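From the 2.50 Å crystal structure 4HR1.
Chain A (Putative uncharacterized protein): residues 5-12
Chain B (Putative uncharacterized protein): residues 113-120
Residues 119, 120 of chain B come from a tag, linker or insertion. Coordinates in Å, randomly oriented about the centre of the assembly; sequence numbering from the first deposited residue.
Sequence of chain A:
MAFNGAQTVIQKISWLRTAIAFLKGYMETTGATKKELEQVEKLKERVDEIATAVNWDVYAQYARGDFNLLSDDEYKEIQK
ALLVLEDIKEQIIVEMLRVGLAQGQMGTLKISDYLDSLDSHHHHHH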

# COMPACT_ATOMS: atom_id res chain seq x y z
N GLY A 5 -14.75 -1.01 -8.12
CA GLY A 5 -14.14 0.27 -7.76
C GLY A 5 -13.03 0.23 -6.73
O GLY A 5 -11.92 0.71 -7.01
N ALA A 6 -13.33 -0.34 -5.53
CA ALA A 6 -12.39 -0.43 -4.40
C ALA A 6 -11.16 -1.26 -4.72
O ALA A 6 -10.04 -0.75 -4.62
CB ALA A 6 -13.09 -0.94 -3.14
N GLN A 7 -11.35 -2.50 -5.22
CA GLN A 7 -10.21 -3.35 -5.62
C GLN A 7 -9.30 -2.65 -6.64
O GLN A 7 -8.08 -2.63 -6.45
CB GLN A 7 -10.69 -4.69 -6.15
CG GLN A 7 -9.58 -5.71 -6.35
CD GLN A 7 -9.93 -6.60 -7.50
OE1 GLN A 7 -10.72 -7.53 -7.36
NE2 GLN A 7 -9.41 -6.26 -8.67
N THR A 8 -9.91 -2.03 -7.67
CA THR A 8 -9.21 -1.34 -8.75
C THR A 8 -8.27 -0.27 -8.21
O THR A 8 -7.07 -0.32 -8.50
CB THR A 8 -10.18 -0.85 -9.85
OG1 THR A 8 -11.05 -1.91 -10.24
CG2 THR A 8 -9.46 -0.30 -11.06
N VAL A 9 -8.79 0.66 -7.41
CA VAL A 9 -7.97 1.75 -6.83
C VAL A 9 -6.88 1.22 -5.87
O VAL A 9 -5.74 1.67 -5.95
CB VAL A 9 -8.80 2.94 -6.25
CG1 VAL A 9 -9.83 3.43 -7.28
CG2 VAL A 9 -9.49 2.57 -4.95
N ILE A 10 -7.22 0.22 -5.05
CA ILE A 10 -6.30 -0.43 -4.11
C ILE A 10 -5.13 -1.06 -4.86
O ILE A 10 -3.97 -0.78 -4.53
CB ILE A 10 -7.04 -1.39 -3.11
CG1 ILE A 10 -7.92 -0.59 -2.08
CG2 ILE A 10 -6.05 -2.32 -2.37
CD1 ILE A 10 -7.16 0.75 -1.41
N GLN A 11 -5.41 -1.84 -5.93
CA GLN A 11 -4.36 -2.47 -6.74
C GLN A 11 -3.41 -1.45 -7.37
O GLN A 11 -2.19 -1.66 -7.36
CB GLN A 11 -4.97 -3.38 -7.83
CG GLN A 11 -5.69 -4.64 -7.32
CD GLN A 11 -4.88 -5.47 -6.34
OE1 GLN A 11 -3.73 -5.86 -6.60
NE2 GLN A 11 -5.48 -5.75 -5.20
N LYS A 12 -3.96 -0.33 -7.85
CA LYS A 12 -3.18 0.73 -8.47
C LYS A 12 -2.30 1.45 -7.44
O LYS A 12 -1.12 1.72 -7.72
CB LYS A 12 -4.09 1.73 -9.24
CG LYS A 12 -4.81 1.14 -10.48
CD LYS A 12 -4.05 1.39 -11.80
CE LYS A 12 -4.28 0.32 -12.85
NZ LYS A 12 -3.23 0.34 -13.92
N ASP B 113 -12.22 -9.98 5.68
CA ASP B 113 -12.53 -10.73 4.46
C ASP B 113 -12.69 -9.77 3.28
O ASP B 113 -12.18 -10.04 2.19
CB ASP B 113 -13.80 -11.60 4.67
CG ASP B 113 -13.63 -12.81 5.60
OD1 ASP B 113 -12.46 -13.14 5.95
OD2 ASP B 113 -14.66 -13.42 5.98
N TYR B 114 -13.35 -8.61 3.54
CA TYR B 114 -13.56 -7.52 2.58
C TYR B 114 -12.21 -6.86 2.26
O TYR B 114 -11.99 -6.45 1.13
CB TYR B 114 -14.57 -6.49 3.13
CG TYR B 114 -14.65 -5.23 2.28
CD1 TYR B 114 -15.31 -5.24 1.05
CD2 TYR B 114 -14.02 -4.05 2.68
CE1 TYR B 114 -15.34 -4.11 0.24
CE2 TYR B 114 -14.02 -2.92 1.86
CZ TYR B 114 -14.69 -2.95 0.65
OH TYR B 114 -14.71 -1.85 -0.17
N LEU B 115 -11.33 -6.74 3.25
CA LEU B 115 -10.03 -6.10 3.04
C LEU B 115 -9.08 -7.02 2.28
O LEU B 115 -8.32 -6.54 1.43
CB LEU B 115 -9.43 -5.60 4.37
CG LEU B 115 -10.27 -4.57 5.16
CD1 LEU B 115 -9.84 -4.50 6.61
CD2 LEU B 115 -10.24 -3.18 4.51
N ASP B 116 -9.17 -8.34 2.55
CA ASP B 116 -8.39 -9.39 1.88
C ASP B 116 -8.75 -9.38 0.39
O ASP B 116 -7.85 -9.42 -0.45
CB ASP B 116 -8.72 -10.79 2.46
CG ASP B 116 -8.22 -11.11 3.86
OD1 ASP B 116 -7.34 -10.36 4.37
OD2 ASP B 116 -8.71 -12.09 4.45
N SER B 117 -10.08 -9.29 0.10
CA SER B 117 -10.69 -9.27 -1.23
C SER B 117 -10.22 -8.10 -2.07
O SER B 117 -10.14 -8.22 -3.29
CB SER B 117 -12.21 -9.26 -1.13
OG SER B 117 -12.73 -7.95 -0.97
N LEU B 118 -9.91 -6.97 -1.42
CA LEU B 118 -9.44 -5.76 -2.09
C LEU B 118 -7.98 -5.84 -2.45
O LEU B 118 -7.53 -5.21 -3.41
CB LEU B 118 -9.68 -4.55 -1.16
CG LEU B 118 -10.89 -3.66 -1.45
CD1 LEU B 118 -12.17 -4.46 -1.66
CD2 LEU B 118 -11.10 -2.69 -0.32
N ASP B 119 -7.23 -6.61 -1.65
CA ASP B 119 -5.79 -6.81 -1.74
C ASP B 119 -5.33 -7.98 -2.63
O ASP B 119 -4.25 -7.89 -3.21
CB ASP B 119 -5.23 -6.99 -0.33
CG ASP B 119 -4.58 -5.75 0.25
OD1 ASP B 119 -5.03 -4.63 -0.09
OD2 ASP B 119 -3.65 -5.90 1.05
N SER B 120 -6.12 -9.07 -2.69
CA SER B 120 -5.78 -10.26 -3.47
C SER B 120 -6.31 -10.17 -4.89
O SER B 120 -5.91 -9.28 -5.62
CB SER B 120 -6.25 -11.54 -2.77
OG SER B 120 -7.66 -11.61 -2.64

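Two helical stretches from two copies of one sequence meet here. Their axes approach to 8.8 Å and their N-to-C directions differ by 58°. The contact is small, burying 324 Å² with both sides summed. Chain A contributes Ala A6, Gln A7, Ile A10 and Gln A11, a spacing that places them along one side of the helix. Chain B contributes mainly the C-terminal end of its stretch.

Asp B113 lies far from chain A and makes no contact with it. Its backbone carbonyl takes part in the helix instead, accepting a bond from Ser B117 N.

Tyr B114 is the first residue to reach across. Its CA-to-CB bond points sideways, but chi1 is t and the long side chain brings its end nearer to chain A. Tyr B114 OH lies 3.5 Å from Ala A6 CB. This is a packing contact, since a methyl group offers the hydroxyl no polar partner. The hydroxyl is hydrogen-bonded elsewhere in the structure.

Leu B115 and Asp B116 are out of reach of chain A. Asp B116 still supports the end of its own stretch: Asp B116 O accepts a bond from Ser B120 N at 2.9 Å.

Ser B117 touches chain A through its backbone. Ser B117 O is 4.0 Å from Gln A7 CG. The side chain turns back on its own helix, where Ser B117 OG donates to Tyr B114 O at 2.7 Å.

Leu B118 is the centre of the contact and has the largest covered area, 87 Å². The chains come close here, with Gln A7 CA and Leu B118 CA 4.3 Å apart. The side chain packs against two apolar residues one helical turn apart. Leu B118 CD2 is 3.9 Å from Ala A6 CB and 4.2 Å from Ile A10 CG1. The backbone carbonyl is engaged as well. Gln A11 NE2 donates a hydrogen bond to Leu B118 O at 2.8 Å, with an N-H...acceptor angle of 135°. Leu B118 O also lies 3.4 Å from Ile A10 CG2 and 3.6 Å from Gln A7 CG, so carbon atoms crowd around it as well.

Asp B119 comes from a tag. Gln A11 NE2 donates a second hydrogen bond here, to Asp B119 O at 3.2 Å. It is longer than the first but straighter, at 165°. One amide nitrogen thus serves two successive carbonyls of chain B. The Gln A11 CA-to-CB bond points sideways, and the m settings of chi1 and chi2 accompany an end that comes nearer to chain B. The Asp B119 CA-to-CB bond points away, yet its carboxylate comes nearer: Asp B119 OD1 is 3.4 Å from Ile A10 CG2. That is contact with a methyl, not a polar pairing.

Ser B120 is also from the tag and is poorly ordered. Ser B120 O lies 3.6 Å from Gln A11 NE2. Its side chain bonds within the stretch, from Ser B120 OG to Asp B116 O at 3.1 Å.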